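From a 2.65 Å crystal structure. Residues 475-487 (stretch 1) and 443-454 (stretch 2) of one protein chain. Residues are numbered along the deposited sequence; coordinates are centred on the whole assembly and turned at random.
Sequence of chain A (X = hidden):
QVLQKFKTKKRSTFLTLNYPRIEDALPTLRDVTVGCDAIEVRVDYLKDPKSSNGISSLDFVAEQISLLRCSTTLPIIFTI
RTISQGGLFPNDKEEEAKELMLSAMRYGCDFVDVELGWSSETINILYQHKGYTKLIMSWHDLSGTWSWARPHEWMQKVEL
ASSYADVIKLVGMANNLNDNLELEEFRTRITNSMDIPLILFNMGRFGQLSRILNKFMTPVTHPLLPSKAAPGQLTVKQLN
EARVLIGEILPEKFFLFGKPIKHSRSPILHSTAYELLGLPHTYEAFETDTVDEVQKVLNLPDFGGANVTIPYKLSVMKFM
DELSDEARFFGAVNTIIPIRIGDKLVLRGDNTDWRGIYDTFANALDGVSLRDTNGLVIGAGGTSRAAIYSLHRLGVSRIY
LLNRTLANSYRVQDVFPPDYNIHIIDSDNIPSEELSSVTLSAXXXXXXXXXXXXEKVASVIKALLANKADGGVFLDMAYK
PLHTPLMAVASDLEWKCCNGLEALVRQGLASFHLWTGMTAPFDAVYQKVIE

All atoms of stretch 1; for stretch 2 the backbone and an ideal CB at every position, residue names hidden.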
# COMPACT_ATOMS: atom_id res chain seq x y z
N LEU A 475 -9.04 9.03 -17.78
CA LEU A 475 -8.98 7.56 -17.77
C LEU A 475 -10.09 6.96 -18.62
O LEU A 475 -11.25 7.28 -18.42
CB LEU A 475 -9.10 7.04 -16.33
CG LEU A 475 -9.26 5.53 -16.14
CD1 LEU A 475 -8.05 4.79 -16.67
CD2 LEU A 475 -9.46 5.22 -14.67
N ASP A 476 -9.74 6.07 -19.53
CA ASP A 476 -10.75 5.32 -20.28
C ASP A 476 -10.71 3.90 -19.77
O ASP A 476 -9.65 3.31 -19.75
CB ASP A 476 -10.44 5.35 -21.77
CG ASP A 476 -11.61 4.92 -22.63
OD1 ASP A 476 -12.34 3.99 -22.23
OD2 ASP A 476 -11.79 5.49 -23.73
N MET A 477 -11.86 3.36 -19.38
CA MET A 477 -11.94 2.00 -18.86
C MET A 477 -11.96 0.90 -19.91
O MET A 477 -11.85 -0.27 -19.56
CB MET A 477 -13.16 1.84 -17.97
CG MET A 477 -13.08 2.67 -16.72
SD MET A 477 -11.65 2.21 -15.74
CE MET A 477 -12.16 0.60 -15.13
N ALA A 478 -12.10 1.25 -21.19
CA ALA A 478 -12.00 0.25 -22.25
C ALA A 478 -10.55 0.04 -22.73
O ALA A 478 -9.72 0.97 -22.76
CB ALA A 478 -12.91 0.64 -23.42
N TYR A 479 -10.27 -1.20 -23.12
CA TYR A 479 -8.95 -1.62 -23.62
C TYR A 479 -9.10 -2.32 -24.98
O TYR A 479 -8.33 -3.21 -25.33
CB TYR A 479 -8.25 -2.54 -22.60
CG TYR A 479 -9.11 -3.69 -22.11
CD1 TYR A 479 -9.12 -4.92 -22.78
CD2 TYR A 479 -9.92 -3.55 -20.98
CE1 TYR A 479 -9.90 -5.98 -22.33
CE2 TYR A 479 -10.71 -4.60 -20.53
CZ TYR A 479 -10.70 -5.81 -21.20
OH TYR A 479 -11.48 -6.85 -20.75
N LYS A 480 -10.08 -1.86 -25.77
CA LYS A 480 -10.45 -2.53 -27.01
C LYS A 480 -11.12 -1.53 -27.96
O LYS A 480 -12.35 -1.38 -27.93
CB LYS A 480 -11.40 -3.70 -26.67
CG LYS A 480 -11.93 -4.51 -27.86
CD LYS A 480 -10.84 -5.28 -28.59
CE LYS A 480 -11.41 -6.08 -29.75
NZ LYS A 480 -10.41 -7.06 -30.24
N PRO A 481 -10.32 -0.82 -28.80
CA PRO A 481 -8.85 -0.83 -28.91
C PRO A 481 -8.08 -0.35 -27.68
O PRO A 481 -8.67 0.17 -26.74
CB PRO A 481 -8.57 0.10 -30.11
CG PRO A 481 -9.84 0.85 -30.36
CD PRO A 481 -10.95 -0.04 -29.89
N LEU A 482 -6.76 -0.55 -27.69
CA LEU A 482 -5.87 -0.10 -26.61
C LEU A 482 -5.86 1.43 -26.51
O LEU A 482 -6.12 1.97 -25.44
CB LEU A 482 -4.43 -0.62 -26.81
CG LEU A 482 -4.18 -2.12 -26.61
CD1 LEU A 482 -2.86 -2.59 -27.24
CD2 LEU A 482 -4.23 -2.45 -25.12
N HIS A 483 -5.54 2.09 -27.63
CA HIS A 483 -5.72 3.55 -27.80
C HIS A 483 -7.14 3.80 -28.34
O HIS A 483 -7.46 3.40 -29.46
CB HIS A 483 -4.71 4.15 -28.80
CG HIS A 483 -3.28 4.06 -28.38
ND1 HIS A 483 -2.45 3.03 -28.77
CD2 HIS A 483 -2.51 4.90 -27.65
CE1 HIS A 483 -1.24 3.23 -28.28
NE2 HIS A 483 -1.25 4.36 -27.60
N THR A 484 -7.99 4.47 -27.54
CA THR A 484 -9.41 4.65 -27.89
C THR A 484 -9.66 5.97 -28.62
O THR A 484 -8.82 6.87 -28.58
CB THR A 484 -10.36 4.62 -26.65
OG1 THR A 484 -10.22 5.82 -25.88
CG2 THR A 484 -10.07 3.41 -25.76
N PRO A 485 -10.83 6.08 -29.28
CA PRO A 485 -11.30 7.36 -29.83
C PRO A 485 -11.19 8.55 -28.86
O PRO A 485 -10.56 9.55 -29.20
CB PRO A 485 -12.76 7.06 -30.17
CG PRO A 485 -12.77 5.61 -30.52
CD PRO A 485 -11.64 4.95 -29.78
N LEU A 486 -11.79 8.42 -27.68
CA LEU A 486 -11.84 9.53 -26.71
C LEU A 486 -10.48 9.90 -26.16
O LEU A 486 -10.20 11.08 -25.92
CB LEU A 486 -12.77 9.21 -25.53
CG LEU A 486 -14.27 9.32 -25.78
CD1 LEU A 486 -15.01 9.01 -24.50
CD2 LEU A 486 -14.65 10.70 -26.29
N MET A 487 -9.64 8.90 -25.94
CA MET A 487 -8.27 9.13 -25.49
C MET A 487 -7.54 10.09 -26.43
O MET A 487 -6.87 11.01 -25.97
CB MET A 487 -7.49 7.82 -25.36
CG MET A 487 -6.78 7.70 -24.02
SD MET A 487 -5.99 6.11 -23.75
CE MET A 487 -7.37 4.99 -23.53
N UNK A 443 -11.24 12.84 -15.32
CA UNK A 443 -12.30 12.34 -16.18
C UNK A 443 -12.23 10.83 -16.28
O UNK A 443 -11.15 10.27 -16.30
CB UNK A 443 -12.21 12.97 -17.57
N UNK A 444 -13.39 10.17 -16.32
CA UNK A 444 -13.46 8.72 -16.54
C UNK A 444 -14.53 8.41 -17.58
O UNK A 444 -15.69 8.77 -17.39
CB UNK A 444 -13.76 7.98 -15.23
N UNK A 445 -14.15 7.78 -18.69
CA UNK A 445 -15.13 7.26 -19.64
C UNK A 445 -15.33 5.79 -19.36
O UNK A 445 -14.37 5.04 -19.40
CB UNK A 445 -14.69 7.49 -21.09
N UNK A 446 -16.57 5.39 -19.09
CA UNK A 446 -16.92 3.98 -18.87
C UNK A 446 -17.70 3.37 -20.03
O UNK A 446 -18.15 2.24 -19.95
CB UNK A 446 -17.74 3.84 -17.58
N UNK A 447 -17.87 4.11 -21.12
CA UNK A 447 -18.71 3.64 -22.22
C UNK A 447 -17.85 2.80 -23.18
O UNK A 447 -16.62 2.81 -23.05
CB UNK A 447 -19.36 4.82 -22.95
N UNK A 448 -18.50 2.07 -24.13
CA UNK A 448 -17.76 1.27 -25.12
C UNK A 448 -16.94 2.15 -26.07
O UNK A 448 -17.37 3.27 -26.39
CB UNK A 448 -18.73 0.41 -25.93
N UNK A 449 -15.79 1.65 -26.51
CA UNK A 449 -14.85 2.41 -27.37
C UNK A 449 -14.93 2.06 -28.85
O UNK A 449 -14.48 2.84 -29.69
CB UNK A 449 -13.42 2.18 -26.89
N UNK A 450 -15.48 0.89 -29.17
CA UNK A 450 -15.64 0.45 -30.56
C UNK A 450 -16.88 1.03 -31.28
O UNK A 450 -17.20 0.59 -32.39
CB UNK A 450 -15.72 -1.08 -30.59
N UNK A 451 -17.57 2.00 -30.66
CA UNK A 451 -18.74 2.65 -31.24
C UNK A 451 -18.53 4.15 -31.18
O UNK A 451 -18.29 4.68 -30.10
CB UNK A 451 -20.02 2.25 -30.51
N UNK A 452 -18.64 4.84 -32.31
CA UNK A 452 -18.50 6.29 -32.29
C UNK A 452 -19.79 6.88 -31.76
O UNK A 452 -20.87 6.35 -32.01
CB UNK A 452 -18.17 6.84 -33.68
N UNK A 453 -19.68 7.97 -31.01
CA UNK A 453 -20.82 8.54 -30.29
C UNK A 453 -21.67 9.39 -31.23
O UNK A 453 -21.21 9.75 -32.31
CB UNK A 453 -20.34 9.38 -29.10
N UNK A 454 -22.90 9.71 -30.83
CA UNK A 454 -23.63 10.76 -31.53
C UNK A 454 -22.98 12.12 -31.29
O UNK A 454 -22.53 12.40 -30.17
CB UNK A 454 -25.09 10.78 -31.08

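Position 443 has extended backbone angles (-139/143), and its O accepts from L475 N at 2.9 Å (156°). Its CA-to-CB bond points sideways, the ideal CB lying 5.1 Å from L475 N, so stretch 1 hardly constrains the side chain; a beta-branched residue would suit the extended backbone. It is V443.

Position 444 pairs with L475 in a parallel bridge, CA to CA 4.8 Å, its CB on the same sheet face as the L475 side chain. Its CA also makes a CA-H...O contact with L475 O at 3.2 Å. With leucine and methionine carbons nearby, valine, isoleucine or leucine would fit. V444 is deposited: its CG1 lies 4.0 Å from M477 CG and 4.4 Å from L475 CD2.

Position 445 continues the ladder opposite D476. Its N donates to L475 O (3.0 Å, 156°) and its O accepts from M477 N (3.0 Å, 175°). The ideal CB, on the D476 face, is 3.8 Å from L486 CD1 and 4.3 Å from D476 CG. A small residue suits this closeness, and the carboxylate favours a polar one: serine, alanine, cysteine or threonine are candidates. S445 places OG 3.5 Å from L486 CD1 and 2.5 Å from a water, which donates a weak hydrogen bond to D476 OD1 at 3.0 Å. The carboxylate is also held within its own stretch, OD1 accepting from A478 N (2.9 Å) and OD2 from T484 OG1 (2.7 Å).

At 446, CB points away, leaving the choice wide. T446 still brings CG2 to 4.3 Å from M477 CG; its OG1 is hydrogen-bonded elsewhere in the structure.

Positions 447 and 448 also point away, with no stretch 1 atom within 5.5 Å of either ideal CB. They are I447, whose side-chain end turns back nearer and whose O accepts from the same water at 2.9 Å, and P448, whose phi of -65° suits proline.

At 449, CB points toward stretch 1, 3.7 Å from T484 CG2, 3.8 Å from A478 CB and 3.9 Å from K480 O. So crowded a site suits alanine or glycine. A449 packs its methyl there, while its O lies 3.4 Å from P485 CG.

Position 450 points sideways, its ideal CB 4.3 Å from K480 O; many polar residues would do, and D450 is found. Positions 451 and 452, away and sideways, impose little: I451 and E452.

Position 453 points toward stretch 1 but from beyond 5.5 Å, so a long apolar chain could reach L486. L453 does, CD1 to L486 CD2 being 4.4 Å. Position 454 is out of reach, its phi of -68° compatible with P454.

Stretch 2 443-454: VVSTIPADIELP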
# COMPACT_ATOMS: atom_id res chain seq x y z
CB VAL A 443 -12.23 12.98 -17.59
CG1 VAL A 443 -13.34 12.44 -18.49
CG2 VAL A 443 -12.33 14.50 -17.49
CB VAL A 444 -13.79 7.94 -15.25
CG1 VAL A 444 -13.58 6.44 -15.47
CG2 VAL A 444 -12.94 8.42 -14.09
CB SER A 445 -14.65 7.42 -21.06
OG SER A 445 -15.55 6.75 -21.93
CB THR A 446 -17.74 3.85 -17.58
OG1 THR A 446 -18.98 4.53 -17.74
CG2 THR A 446 -17.01 4.47 -16.42
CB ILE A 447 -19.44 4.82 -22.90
CG1 ILE A 447 -18.49 5.70 -23.72
CG2 ILE A 447 -20.19 5.63 -21.85
CD1 ILE A 447 -19.14 6.94 -24.29
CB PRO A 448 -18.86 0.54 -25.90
CG PRO A 448 -20.10 0.67 -25.09
CD PRO A 448 -19.96 1.97 -24.37
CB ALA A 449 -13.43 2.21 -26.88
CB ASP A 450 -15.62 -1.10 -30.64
CG ASP A 450 -16.68 -1.78 -29.73
OD1 ASP A 450 -17.59 -1.12 -29.17
OD2 ASP A 450 -16.59 -3.01 -29.58
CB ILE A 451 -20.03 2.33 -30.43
CG1 ILE A 451 -20.29 0.81 -30.34
CG2 ILE A 451 -21.24 3.09 -30.98
CD1 ILE A 451 -20.38 0.07 -31.67
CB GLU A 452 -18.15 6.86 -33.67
CG GLU A 452 -17.20 8.06 -33.57
CD GLU A 452 -17.15 8.94 -34.81
OE1 GLU A 452 -16.18 9.72 -34.96
OE2 GLU A 452 -18.09 8.87 -35.64
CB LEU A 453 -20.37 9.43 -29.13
CG LEU A 453 -19.51 8.82 -28.02
CD1 LEU A 453 -18.01 8.82 -28.37
CD2 LEU A 453 -19.76 9.56 -26.71
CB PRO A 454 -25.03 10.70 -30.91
CG PRO A 454 -24.85 10.00 -29.61
CD PRO A 454 -23.74 9.03 -29.83
O HOH W 1 -14.79 5.01 -23.62
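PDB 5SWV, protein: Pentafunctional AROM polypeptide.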